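Local coordinates for protein SSD1 (Saccharomyces cerevisiae S288C, PDB 7AM1), which binds mRNA untranslated regions and represses translation, acting as a pseudonuclease of the RNase II family that has kept the fold but has no enzymatic activity, at residues F421-L426 with E711-L716; T521-E526 with L540-G545; K532-L537 with L843-P848. One frame throughout, in Å; residues are numbered along the deposited sequence.

In the fold
From the N terminus, the chain first reaches the hairpin loop 421-426, whose partner 711-716 lies nearly three hundred residues further on, on helix 689-725. Contact 2 falls wholly within that span: it joins the start of helix 523-529 to the approach to helix 544-568 and closes a short loop. Residues 532-537, in the middle of that loop, reach forward to 843-848, just after helix 834-842, so contact 3 crosses both of the others. It also touches both: V535 packs on I714 and K532 lies against F421 of contact 1, while K532 reaches D541 of contact 2. Contacts 1 and 2 do not touch each other.

Contact 1 of 3, residues F421-L426 with E711-L716; sequences FMPQKL and EQAIHL. With 1PE (pentaethylene glycol), chain E.
A buried loop-to-helix contact is made where M422, P423 and Q424 press on A713 and I714, on one flank of the long helix 689-725. A713 CB takes much of the load. M422 CG sits 3.5 Å from it, tighter than usual for two carbons, and the sulphur follows at 3.8 Å (M422 SD to A713 CB) before the bend at chi3 leads the methionine methyl away from the helix. Beside it the P423 ring lies across I714 at about a right angle, with P423 CG 3.7 Å from I714 CG1. The loop itself is the two-residue turn of a beta hairpin joining strands 420-421 and 426-427. M422 and K425 exchange backbone hydrogen bonds in both directions, and P423 and Q424 fill the corners with the backbone angles of a type I turn, which presents both side chains to the helix. Q424 supplies the one hydrogen bond across the contact. Its chain bends at chi2 (85°), and NE2 donates to A713 O over 3.0 Å with an N-H...O angle of 159°. The acceptor lies close to the plane of the glutamine amide, whereas the donor stands 39° above the carbonyl plane. The other amide atom, Q424 OE1, is 3.4 Å from A713 CB and is buried with no polar partner in the model. Helix 311-321 flanks the contact, with L319 against M422 and I315 against Q424. Away from the helix contact, the extended K425 reaches a pentaethylene glycol fragment, probably from the crystallisation liquor, to which K425 NZ donates a hydrogen bond (3.0 Å to OH6).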
ATOM      1  N   PHE A 421       8.502  -8.008  -0.310  1.00 34.05           N
ATOM      2  CA  PHE A 421       9.439  -7.444   0.652  1.00 34.89           C
ATOM      3  C   PHE A 421       8.686  -7.071   1.921  1.00 35.13           C
ATOM      4  O   PHE A 421       7.795  -6.214   1.898  1.00 34.61           O
ATOM      5  CB  PHE A 421      10.165  -6.240   0.056  1.00 35.54           C
ATOM      6  CG  PHE A 421      10.908  -6.564  -1.202  1.00 36.98           C
ATOM      7  CD1 PHE A 421      12.210  -7.030  -1.152  1.00 38.70           C
ATOM      8  CD2 PHE A 421      10.293  -6.439  -2.435  1.00 37.33           C
ATOM      9  CE1 PHE A 421      12.892  -7.339  -2.308  1.00 39.25           C
ATOM     10  CE2 PHE A 421      10.976  -6.746  -3.600  1.00 37.47           C
ATOM     11  CZ  PHE A 421      12.273  -7.202  -3.534  1.00 38.48           C
ATOM     12  N   MET A 422       9.035  -7.733   3.017  1.00 35.84           N
ATOM     13  CA  MET A 422       8.496  -7.470   4.336  1.00 36.88           C
ATOM     14  C   MET A 422       9.645  -7.185   5.292  1.00 39.00           C
ATOM     15  O   MET A 422      10.765  -7.652   5.066  1.00 39.34           O
ATOM     16  CB  MET A 422       7.686  -8.668   4.837  1.00 38.34           C
ATOM     17  CG  MET A 422       6.485  -8.970   3.962  1.00 39.28           C
ATOM     18  SD  MET A 422       5.743 -10.577   4.272  1.00 41.25           S
ATOM     19  CE  MET A 422       7.047 -11.682   3.743  1.00 43.02           C
ATOM     20  N   PRO A 423       9.412  -6.417   6.358  1.00 42.51           N
ATOM     21  CA  PRO A 423      10.509  -6.185   7.312  1.00 44.63           C
ATOM     22  C   PRO A 423      11.095  -7.481   7.843  1.00 46.12           C
ATOM     23  O   PRO A 423      12.312  -7.577   8.046  1.00 48.98           O
ATOM     24  CB  PRO A 423       9.838  -5.363   8.425  1.00 45.59           C
ATOM     25  CG  PRO A 423       8.623  -4.749   7.776  1.00 44.35           C
ATOM     26  CD  PRO A 423       8.163  -5.744   6.761  1.00 43.10           C
ATOM     27  N   GLN A 424      10.247  -8.491   8.053  1.00 43.36           N
ATOM     28  CA  GLN A 424      10.650  -9.752   8.655  1.00 43.86           C
ATOM     29  C   GLN A 424      11.262 -10.726   7.658  1.00 44.60           C
ATOM     30  O   GLN A 424      12.033 -11.604   8.064  1.00 45.54           O
ATOM     31  CB  GLN A 424       9.446 -10.456   9.295  1.00 43.85           C
ATOM     32  CG  GLN A 424       8.681  -9.650  10.310  1.00 44.36           C
ATOM     33  CD  GLN A 424       7.640  -8.767   9.672  1.00 43.13           C
ATOM     34  OE1 GLN A 424       7.771  -8.383   8.511  1.00 41.01           O
ATOM     35  NE2 GLN A 424       6.590  -8.448  10.421  1.00 43.81           N
ATOM     36  N   LYS A 425      10.935 -10.601   6.375  1.00 45.06           N
ATOM     37  CA  LYS A 425      11.286 -11.630   5.411  1.00 45.87           C
ATOM     38  C   LYS A 425      11.149 -11.062   4.009  1.00 42.90           C
ATOM     39  O   LYS A 425      10.429 -10.086   3.783  1.00 41.23           O
ATOM     40  CB  LYS A 425      10.350 -12.838   5.574  1.00 50.82           C
ATOM     41  CG  LYS A 425      10.922 -14.188   5.197  1.00 57.00           C
ATOM     42  CD  LYS A 425       9.804 -15.136   4.768  1.00 61.99           C
ATOM     43  CE  LYS A 425      10.327 -16.539   4.486  1.00 66.84           C
ATOM     44  NZ  LYS A 425       9.231 -17.522   4.242  1.00 69.23           N
ATOM     45  N   LEU A 426      11.844 -11.695   3.063  1.00 41.87           N
ATOM     46  CA  LEU A 426      11.687 -11.367   1.654  1.00 43.01           C
ATOM     47  C   LEU A 426      11.486 -12.662   0.879  1.00 41.95           C
ATOM     48  O   LEU A 426      12.004 -13.718   1.257  1.00 41.56           O
ATOM     49  CB  LEU A 426      12.894 -10.593   1.083  1.00 46.77           C
ATOM     50  CG  LEU A 426      14.199 -11.331   0.781  1.00 51.71           C
ATOM     51  CD1 LEU A 426      14.118 -12.072  -0.549  1.00 53.07           C
ATOM     52  CD2 LEU A 426      15.381 -10.366   0.762  1.00 53.61           C
ATOM     53  N   GLU A 711       2.582  -4.115   3.546  1.00 32.90           N
ATOM     54  CA  GLU A 711       1.997  -3.252   4.569  1.00 34.30           C
ATOM     55  C   GLU A 711       1.427  -4.053   5.733  1.00 32.24           C
ATOM     56  O   GLU A 711       1.458  -3.587   6.877  1.00 32.03           O
ATOM     57  CB  GLU A 711       0.923  -2.361   3.945  1.00 37.95           C
ATOM     58  CG  GLU A 711       1.515  -1.376   2.936  1.00 43.97           C
ATOM     59  CD  GLU A 711       0.961   0.034   3.058  1.00 47.26           C
ATOM     60  OE1 GLU A 711      -0.173   0.194   3.563  1.00 50.28           O
ATOM     61  OE2 GLU A 711       1.668   0.981   2.648  1.00 45.64           O
ATOM     62  N   GLN A 712       0.881  -5.239   5.465  1.00 33.37           N
ATOM     63  CA  GLN A 712       0.378  -6.081   6.546  1.00 34.15           C
ATOM     64  C   GLN A 712       1.508  -6.512   7.468  1.00 33.17           C
ATOM     65  O   GLN A 712       1.333  -6.582   8.688  1.00 33.18           O
ATOM     66  CB  GLN A 712      -0.343  -7.291   5.960  1.00 36.84           C
ATOM     67  CG  GLN A 712      -1.738  -6.959   5.446  1.00 40.91           C
ATOM     68  CD  GLN A 712      -2.336  -8.062   4.592  1.00 44.94           C
ATOM     69  OE1 GLN A 712      -1.792  -9.163   4.497  1.00 44.95           O
ATOM     70  NE2 GLN A 712      -3.458  -7.763   3.951  1.00 48.08           N
ATOM     71  N   ALA A 713       2.674  -6.819   6.897  1.00 32.49           N
ATOM     72  CA  ALA A 713       3.813  -7.229   7.709  1.00 33.15           C
ATOM     73  C   ALA A 713       4.395  -6.046   8.477  1.00 33.64           C
ATOM     74  O   ALA A 713       4.798  -6.191   9.638  1.00 34.73           O
ATOM     75  CB  ALA A 713       4.867  -7.888   6.820  1.00 33.92           C
ATOM     76  N   ILE A 714       4.443  -4.866   7.856  1.00 31.94           N
ATOM     77  CA  ILE A 714       4.822  -3.664   8.592  1.00 32.76           C
ATOM     78  C   ILE A 714       3.881  -3.453   9.769  1.00 33.66           C
ATOM     79  O   ILE A 714       4.311  -3.210  10.903  1.00 34.66           O
ATOM     80  CB  ILE A 714       4.821  -2.436   7.666  1.00 31.47           C
ATOM     81  CG1 ILE A 714       5.942  -2.527   6.630  1.00 32.71           C
ATOM     82  CG2 ILE A 714       4.933  -1.170   8.491  1.00 30.06           C
ATOM     83  CD1 ILE A 714       5.814  -1.492   5.522  1.00 33.03           C
ATOM     84  N   HIS A 715       2.574  -3.504   9.500  1.00 34.32           N
ATOM     85  CA  HIS A 715       1.579  -3.258  10.533  1.00 33.31           C
ATOM     86  C   HIS A 715       1.754  -4.220  11.692  1.00 32.68           C
ATOM     87  O   HIS A 715       1.658  -3.829  12.861  1.00 31.72           O
ATOM     88  CB  HIS A 715       0.181  -3.391   9.926  1.00 33.81           C
ATOM     89  CG  HIS A 715      -0.933  -3.269  10.918  1.00 34.58           C
ATOM     90  ND1 HIS A 715      -1.419  -4.349  11.622  1.00 35.92           N
ATOM     91  CD2 HIS A 715      -1.665  -2.201  11.313  1.00 34.46           C
ATOM     92  CE1 HIS A 715      -2.397  -3.950  12.415  1.00 35.35           C
ATOM     93  NE2 HIS A 715      -2.567  -2.651  12.246  1.00 35.13           N
ATOM     94  N   LEU A 716       2.037  -5.483  11.381  1.00 34.47           N
ATOM     95  CA  LEU A 716       2.220  -6.497  12.411  1.00 37.55           C
ATOM     96  C   LEU A 716       3.398  -6.146  13.310  1.00 37.34           C
ATOM     97  O   LEU A 716       3.273  -6.131  14.539  1.00 35.12           O
ATOM     98  CB  LEU A 716       2.412  -7.856  11.740  1.00 39.76           C
ATOM     99  CG  LEU A 716       2.623  -9.100  12.591  1.00 42.13           C
ATOM    100  CD1 LEU A 716       1.375  -9.377  13.431  1.00 42.79           C
ATOM    101  CD2 LEU A 716       2.959 -10.288  11.697  1.00 42.91           C
TER
HETATM  102  C15 1PE E1303       7.514 -17.826   7.593  1.00 95.51           C
HETATM  103  OH6 1PE E1303       8.846 -17.740   7.173  1.00 95.39           O
HETATM  104  C16 1PE E1303       9.924 -16.124   8.580  1.00 94.93           C
HETATM  105  C26 1PE E1303       9.775 -17.599   8.212  1.00 95.08           C
HETATM  106  OH7 1PE E1303      11.278 -15.763   8.530  1.00 94.86           O

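Contact 2 of 3, residues T521-E526 with L540-G545; sequences TLSLLE and LDRTLG
S523 holds OG anti to its backbone N (chi1 180°), and R542 bends at chi2 (-74°), which brings CD beside S523 OG; together they set up a side-on, two-nitrogen grip. R542 NE donates to S523 OG at 2.7 Å with an N-H...O angle of 156°, and R542 NH2 donates to S523 O at 3.1 Å, a more bent bond. With two different atoms of one residue held, the guanidinium is fixed in rotation. S523 OG also donates to I539 O, so the hydroxyl is used as donor and as acceptor. Over one face of the guanidinium lies E526 CG, displaced toward the rim and 3.3 Å from R542 NH2. The glutamate carboxylate stands nearly perpendicular to the guanidinium plane and does not pair with it directly; a water instead bridges the two, donating to E526 OE2 and accepting from R542 NH1. The other oxygen, E526 OE1, is taken by a salt bridge to R554 and a bond from N550. Apolar contacts flank the grip: T521 CG2 rests 3.7 Å from R542 CB, and L524 CD2 meets L540 CD2 at 3.8 Å. This joins two successive helix starts in the RNB domain, the first turn of helix 523-529 and the lead-in to helix 544-568, with helix 617-629 covering L524 and L540 through V621, I625 and F628.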
ATOM      1  N   THR A 521       9.412  14.838  -0.337  1.00 42.13           N
ATOM      2  CA  THR A 521       8.949  13.866  -1.316  1.00 39.15           C
ATOM      3  C   THR A 521       7.601  13.302  -0.875  1.00 37.27           C
ATOM      4  O   THR A 521       7.137  13.530   0.245  1.00 37.03           O
ATOM      5  CB  THR A 521       9.994  12.752  -1.497  1.00 39.17           C
ATOM      6  OG1 THR A 521       9.702  11.990  -2.675  1.00 37.81           O
ATOM      7  CG2 THR A 521      10.029  11.830  -0.276  1.00 39.83           C
ATOM      8  N   LEU A 522       6.955  12.576  -1.781  1.00 35.86           N
ATOM      9  CA  LEU A 522       5.608  12.057  -1.554  1.00 35.35           C
ATOM     10  C   LEU A 522       5.702  10.536  -1.473  1.00 35.08           C
ATOM     11  O   LEU A 522       5.553   9.829  -2.472  1.00 35.01           O
ATOM     12  CB  LEU A 522       4.664  12.522  -2.649  1.00 36.31           C
ATOM     13  CG  LEU A 522       4.521  14.044  -2.755  1.00 38.69           C
ATOM     14  CD1 LEU A 522       3.660  14.413  -3.957  1.00 39.83           C
ATOM     15  CD2 LEU A 522       3.945  14.642  -1.460  1.00 40.77           C
ATOM     16  N   SER A 523       5.944  10.038  -0.259  1.00 34.03           N
ATOM     17  CA  SER A 523       6.172   8.612  -0.072  1.00 33.05           C
ATOM     18  C   SER A 523       4.924   7.796  -0.367  1.00 33.80           C
ATOM     19  O   SER A 523       5.016   6.686  -0.902  1.00 34.05           O
ATOM     20  CB  SER A 523       6.642   8.342   1.353  1.00 33.28           C
ATOM     21  OG  SER A 523       6.861   6.959   1.539  1.00 33.06           O
ATOM     22  N   LEU A 524       3.748   8.321  -0.027  1.00 35.10           N
ATOM     23  CA  LEU A 524       2.524   7.557  -0.241  1.00 36.34           C
ATOM     24  C   LEU A 524       2.189   7.476  -1.728  1.00 37.60           C
ATOM     25  O   LEU A 524       1.773   6.420  -2.220  1.00 38.46           O
ATOM     26  CB  LEU A 524       1.374   8.171   0.564  1.00 36.71           C
ATOM     27  CG  LEU A 524       1.580   8.214   2.087  1.00 37.87           C
ATOM     28  CD1 LEU A 524       0.384   8.828   2.805  1.00 39.71           C
ATOM     29  CD2 LEU A 524       1.889   6.844   2.677  1.00 36.70           C
ATOM     30  N   LEU A 525       2.385   8.564  -2.473  1.00 37.26           N
ATOM     31  CA  LEU A 525       2.120   8.494  -3.907  1.00 37.60           C
ATOM     32  C   LEU A 525       3.056   7.497  -4.587  1.00 34.20           C
ATOM     33  O   LEU A 525       2.637   6.765  -5.489  1.00 33.64           O
ATOM     34  CB  LEU A 525       2.237   9.873  -4.551  1.00 40.16           C
ATOM     35  CG  LEU A 525       1.276  10.958  -4.055  1.00 42.78           C
ATOM     36  CD1 LEU A 525       1.155  12.067  -5.101  1.00 44.31           C
ATOM     37  CD2 LEU A 525      -0.093  10.410  -3.684  1.00 43.61           C
ATOM     38  N   GLU A 526       4.319   7.429  -4.155  1.00 33.79           N
ATOM     39  CA  GLU A 526       5.216   6.408  -4.696  1.00 33.11           C
ATOM     40  C   GLU A 526       4.616   5.014  -4.533  1.00 32.78           C
ATOM     41  O   GLU A 526       4.681   4.191  -5.455  1.00 30.66           O
ATOM     42  CB  GLU A 526       6.589   6.497  -4.023  1.00 33.37           C
ATOM     43  CG  GLU A 526       7.456   5.231  -4.096  1.00 33.96           C
ATOM     44  CD  GLU A 526       7.906   4.857  -5.503  1.00 35.58           C
ATOM     45  OE1 GLU A 526       7.727   5.663  -6.443  1.00 35.32           O
ATOM     46  OE2 GLU A 526       8.463   3.747  -5.659  1.00 35.89           O
ATOM     47  N   LEU A 540       6.061   6.342   5.686  1.00 35.49           N
ATOM     48  CA  LEU A 540       6.355   7.698   5.241  1.00 35.65           C
ATOM     49  C   LEU A 540       7.840   7.928   4.984  1.00 33.63           C
ATOM     50  O   LEU A 540       8.195   8.915   4.333  1.00 32.73           O
ATOM     51  CB  LEU A 540       5.852   8.699   6.283  1.00 37.09           C
ATOM     52  CG  LEU A 540       4.343   8.709   6.535  1.00 39.08           C
ATOM     53  CD1 LEU A 540       3.995   9.665   7.677  1.00 39.22           C
ATOM     54  CD2 LEU A 540       3.580   9.083   5.271  1.00 40.06           C
ATOM     55  N   ASP A 541       8.714   7.049   5.473  1.00 33.08           N
ATOM     56  CA  ASP A 541      10.148   7.271   5.349  1.00 33.64           C
ATOM     57  C   ASP A 541      10.593   7.142   3.893  1.00 34.43           C
ATOM     58  O   ASP A 541      10.217   6.193   3.193  1.00 34.33           O
ATOM     59  CB  ASP A 541      10.925   6.277   6.216  1.00 34.98           C
ATOM     60  CG  ASP A 541      10.850   6.586   7.712  1.00 36.86           C
ATOM     61  OD1 ASP A 541      10.171   7.552   8.128  1.00 37.23           O
ATOM     62  OD2 ASP A 541      11.490   5.840   8.484  1.00 37.88           O
ATOM     63  N   ARG A 542      11.383   8.113   3.439  1.00 34.56           N
ATOM     64  CA  ARG A 542      12.108   8.053   2.178  1.00 35.48           C
ATOM     65  C   ARG A 542      13.383   8.860   2.384  1.00 37.48           C
ATOM     66  O   ARG A 542      13.340   9.925   3.008  1.00 39.93           O
ATOM     67  CB  ARG A 542      11.321   8.639   1.002  1.00 35.19           C
ATOM     68  CG  ARG A 542       9.976   8.012   0.727  1.00 35.82           C
ATOM     69  CD  ARG A 542      10.089   6.635   0.094  1.00 34.98           C
ATOM     70  NE  ARG A 542       8.763   6.060  -0.102  1.00 34.61           N
ATOM     71  CZ  ARG A 542       8.514   4.941  -0.772  1.00 33.94           C
ATOM     72  NH1 ARG A 542       9.504   4.246  -1.317  1.00 32.97           N
ATOM     73  NH2 ARG A 542       7.267   4.512  -0.890  1.00 34.70           N
ATOM     74  N   THR A 543      14.507   8.358   1.879  1.00 36.67           N
ATOM     75  CA  THR A 543      15.771   9.073   1.980  1.00 36.51           C
ATOM     76  C   THR A 543      16.089   9.789   0.672  1.00 36.51           C
ATOM     77  O   THR A 543      15.588   9.441  -0.400  1.00 35.70           O
ATOM     78  CB  THR A 543      16.929   8.134   2.335  1.00 37.52           C
ATOM     79  OG1 THR A 543      17.197   7.256   1.235  1.00 36.93           O
ATOM     80  CG2 THR A 543      16.604   7.308   3.568  1.00 39.01           C
ATOM     81  N   LEU A 544      16.958  10.794   0.780  1.00 35.71           N
ATOM     82  CA  LEU A 544      17.421  11.514  -0.398  1.00 36.84           C
ATOM     83  C   LEU A 544      18.034  10.563  -1.415  1.00 36.27           C
ATOM     84  O   LEU A 544      17.751  10.662  -2.613  1.00 35.13           O
ATOM     85  CB  LEU A 544      18.424  12.588   0.021  1.00 37.73           C
ATOM     86  CG  LEU A 544      19.107  13.388  -1.086  1.00 37.91           C
ATOM     87  CD1 LEU A 544      18.063  14.034  -1.981  1.00 38.92           C
ATOM     88  CD2 LEU A 544      20.038  14.442  -0.492  1.00 39.18           C
ATOM     89  N   GLY A 545      18.868   9.627  -0.956  1.00 38.93           N
ATOM     90  CA  GLY A 545      19.491   8.690  -1.876  1.00 40.38           C
ATOM     91  C   GLY A 545      18.471   7.902  -2.673  1.00 41.13           C
ATOM     92  O   GLY A 545      18.587   7.762  -3.894  1.00 41.08           O
TER
HETATM   93  O   HOH W   1       8.937   2.387  -3.289  1.00 36.32           O

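Contact 3 of 3, residues K532-L537 with L843-P848; sequences KVKVDL and LHLTVP
K534 runs into the C-terminal end of helix 834-842, where the chain leaves the helix through a Schellman motif with H844 at positive phi (57°). From CB the lysine sets CG anti to its backbone N (chi1 -163°), turns at chi2, and carries CD on toward the helix end. CE then comes within 3.2 Å of H844 O, and the last bend, chi4 -83°, swings NZ in among three carbonyls. One belongs to its own loop: NZ donates to V535 O at 3.0 Å. The other two, L843 O and H844 O, receive only weak bonds. Carbonyls at the negative end of a helix would be expected to favour a positive charge here.

Beside the lysine, L845 CD2 lies 3.3 Å from V535 O, and L840 and L717 pack on the same leucine. Further along, L537 CD2 meets the P848 ring, 3.9 Å from P848 CD and much the same from T846 O. The 532-537 loop is tied within itself by the salt bridge from K532 NZ to D536 OD2, 2.6 Å long and made to the anti lone pair. Two waters span the seam between the loops. One donates to both D536 OD1 and H844 O; the other accepts from two backbone nitrogens at once, L537 N at 2.9 Å and T846 N at 3.1 Å.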
ATOM      1  N   LYS A 532       8.346  -0.834  -1.658  1.00 32.64           N
ATOM      2  CA  LYS A 532       9.707  -0.691  -1.168  1.00 33.62           C
ATOM      3  C   LYS A 532      10.424  -2.032  -1.249  1.00 34.48           C
ATOM      4  O   LYS A 532       9.817  -3.097  -1.103  1.00 35.87           O
ATOM      5  CB  LYS A 532       9.722  -0.206   0.281  1.00 33.13           C
ATOM      6  CG  LYS A 532       9.285   1.229   0.493  1.00 32.94           C
ATOM      7  CD  LYS A 532       9.494   1.630   1.951  1.00 34.42           C
ATOM      8  CE  LYS A 532       9.191   3.097   2.176  1.00 35.03           C
ATOM      9  NZ  LYS A 532       9.278   3.448   3.618  1.00 36.43           N
ATOM     10  N   VAL A 533      11.731  -1.966  -1.496  1.00 31.85           N
ATOM     11  CA  VAL A 533      12.605  -3.133  -1.456  1.00 33.04           C
ATOM     12  C   VAL A 533      13.178  -3.226  -0.048  1.00 33.76           C
ATOM     13  O   VAL A 533      13.009  -4.237   0.641  1.00 32.99           O
ATOM     14  CB  VAL A 533      13.717  -3.040  -2.517  1.00 34.05           C
ATOM     15  CG1 VAL A 533      14.729  -4.166  -2.342  1.00 34.11           C
ATOM     16  CG2 VAL A 533      13.115  -3.064  -3.916  1.00 34.87           C
ATOM     17  N   LYS A 534      13.859  -2.169   0.392  1.00 36.23           N
ATOM     18  CA  LYS A 534      14.223  -2.029   1.798  1.00 37.57           C
ATOM     19  C   LYS A 534      13.017  -1.442   2.515  1.00 36.31           C
ATOM     20  O   LYS A 534      12.628  -0.301   2.250  1.00 35.98           O
ATOM     21  CB  LYS A 534      15.453  -1.142   1.964  1.00 40.78           C
ATOM     22  CG  LYS A 534      16.128  -1.272   3.332  1.00 45.14           C
ATOM     23  CD  LYS A 534      15.439  -0.476   4.425  1.00 49.91           C
ATOM     24  CE  LYS A 534      15.948  -0.885   5.814  1.00 55.16           C
ATOM     25  NZ  LYS A 534      15.267  -2.106   6.346  1.00 58.03           N
ATOM     26  N   VAL A 535      12.413  -2.208   3.405  1.00 37.23           N
ATOM     27  CA  VAL A 535      11.168  -1.790   4.035  1.00 37.92           C
ATOM     28  C   VAL A 535      11.471  -1.078   5.345  1.00 38.26           C
ATOM     29  O   VAL A 535      12.356  -1.482   6.108  1.00 40.30           O
ATOM     30  CB  VAL A 535      10.234  -2.994   4.258  1.00 39.84           C
ATOM     31  CG1 VAL A 535       8.844  -2.513   4.620  1.00 41.19           C
ATOM     32  CG2 VAL A 535      10.176  -3.874   3.011  1.00 39.62           C
ATOM     33  N   ASP A 536      10.714  -0.021   5.612  1.00 35.82           N
ATOM     34  CA  ASP A 536      10.810   0.718   6.858  1.00 35.53           C
ATOM     35  C   ASP A 536       9.567   0.471   7.701  1.00 34.83           C
ATOM     36  O   ASP A 536       8.490   0.169   7.178  1.00 33.02           O
ATOM     37  CB  ASP A 536      10.952   2.220   6.607  1.00 35.96           C
ATOM     38  CG  ASP A 536      12.019   2.539   5.591  1.00 35.97           C
ATOM     39  OD1 ASP A 536      13.190   2.187   5.835  1.00 37.32           O
ATOM     40  OD2 ASP A 536      11.684   3.127   4.545  1.00 35.22           O
ATOM     41  N   LEU A 537       9.736   0.587   9.018  1.00 35.92           N
ATOM     42  CA  LEU A 537       8.595   0.511   9.922  1.00 36.57           C
ATOM     43  C   LEU A 537       7.617   1.653   9.676  1.00 35.85           C
ATOM     44  O   LEU A 537       6.432   1.523   9.995  1.00 35.42           O
ATOM     45  CB  LEU A 537       9.088   0.517  11.365  1.00 39.33           C
ATOM     46  CG  LEU A 537       8.317  -0.292  12.405  1.00 43.12           C
ATOM     47  CD1 LEU A 537       8.185  -1.760  12.002  1.00 45.07           C
ATOM     48  CD2 LEU A 537       9.021  -0.143  13.764  1.00 44.21           C
ATOM     49  N   LEU A 843      17.217  -6.297  11.547  1.00 47.16           N
ATOM     50  CA  LEU A 843      16.419  -6.004  10.363  1.00 45.88           C
ATOM     51  C   LEU A 843      16.700  -4.621   9.787  1.00 45.36           C
ATOM     52  O   LEU A 843      16.071  -4.242   8.792  1.00 44.00           O
ATOM     53  CB  LEU A 843      14.933  -6.129  10.701  1.00 46.81           C
ATOM     54  CG  LEU A 843      14.499  -7.498  11.234  1.00 49.42           C
ATOM     55  CD1 LEU A 843      13.046  -7.479  11.684  1.00 50.04           C
ATOM     56  CD2 LEU A 843      14.714  -8.572  10.183  1.00 50.66           C
ATOM     57  N   HIS A 844      17.618  -3.861  10.386  1.00 47.36           N
ATOM     58  CA  HIS A 844      17.940  -2.512   9.922  1.00 51.83           C
ATOM     59  C   HIS A 844      16.694  -1.630   9.905  1.00 48.54           C
ATOM     60  O   HIS A 844      16.429  -0.901   8.947  1.00 49.10           O
ATOM     61  CB  HIS A 844      18.617  -2.546   8.549  1.00 60.16           C
ATOM     62  CG  HIS A 844      19.918  -3.288   8.542  1.00 68.95           C
ATOM     63  ND1 HIS A 844      20.001  -4.648   8.337  1.00 71.30           N
ATOM     64  CD2 HIS A 844      21.189  -2.858   8.730  1.00 72.45           C
ATOM     65  CE1 HIS A 844      21.266  -5.024   8.393  1.00 73.21           C
ATOM     66  NE2 HIS A 844      22.008  -3.956   8.629  1.00 73.45           N
ATOM     67  N   LEU A 845      15.922  -1.710  10.984  1.00 46.19           N
ATOM     68  CA  LEU A 845      14.747  -0.876  11.189  1.00 44.65           C
ATOM     69  C   LEU A 845      15.030   0.138  12.291  1.00 47.83           C
ATOM     70  O   LEU A 845      15.967  -0.016  13.078  1.00 50.44           O
ATOM     71  CB  LEU A 845      13.533  -1.733  11.552  1.00 41.22           C
ATOM     72  CG  LEU A 845      13.153  -2.820  10.546  1.00 40.47           C
ATOM     73  CD1 LEU A 845      12.122  -3.765  11.156  1.00 41.07           C
ATOM     74  CD2 LEU A 845      12.617  -2.207   9.272  1.00 38.32           C
ATOM     75  N   THR A 846      14.196   1.174  12.352  1.00 47.91           N
ATOM     76  CA  THR A 846      14.368   2.271  13.299  1.00 48.83           C
ATOM     77  C   THR A 846      13.176   2.335  14.244  1.00 46.97           C
ATOM     78  O   THR A 846      12.023   2.290  13.801  1.00 44.49           O
ATOM     79  CB  THR A 846      14.532   3.603  12.561  1.00 50.93           C
ATOM     80  OG1 THR A 846      15.721   3.559  11.765  1.00 52.16           O
ATOM     81  CG2 THR A 846      14.634   4.765  13.541  1.00 52.82           C
ATOM     82  N   VAL A 847      13.458   2.447  15.539  1.00 47.71           N
ATOM     83  CA  VAL A 847      12.391   2.528  16.545  1.00 48.51           C
ATOM     84  C   VAL A 847      11.596   3.810  16.329  1.00 44.72           C
ATOM     85  O   VAL A 847      12.197   4.887  16.150  1.00 44.59           O
ATOM     86  CB  VAL A 847      12.986   2.493  17.967  1.00 54.77           C
ATOM     87  CG1 VAL A 847      11.868   2.507  19.008  1.00 55.72           C
ATOM     88  CG2 VAL A 847      13.888   1.276  18.159  1.00 57.56           C
ATOM     89  N   PRO A 848      10.264   3.778  16.363  1.00 42.77           N
ATOM     90  CA  PRO A 848       9.506   5.027  16.228  1.00 43.95           C
ATOM     91  C   PRO A 848       9.817   5.993  17.364  1.00 47.92           C
ATOM     92  O   PRO A 848      10.072   5.593  18.502  1.00 47.93           O
ATOM     93  CB  PRO A 848       8.043   4.565  16.269  1.00 42.66           C
ATOM     94  CG  PRO A 848       8.084   3.116  15.909  1.00 41.83           C
ATOM     95  CD  PRO A 848       9.377   2.605  16.464  1.00 41.62           C
TER
HETATM   96  O   HOH W   2      14.420   0.763   8.125  1.00 47.09           O
HETATM   97  O   HOH W   3      12.225   1.732  10.014  1.00 39.80           O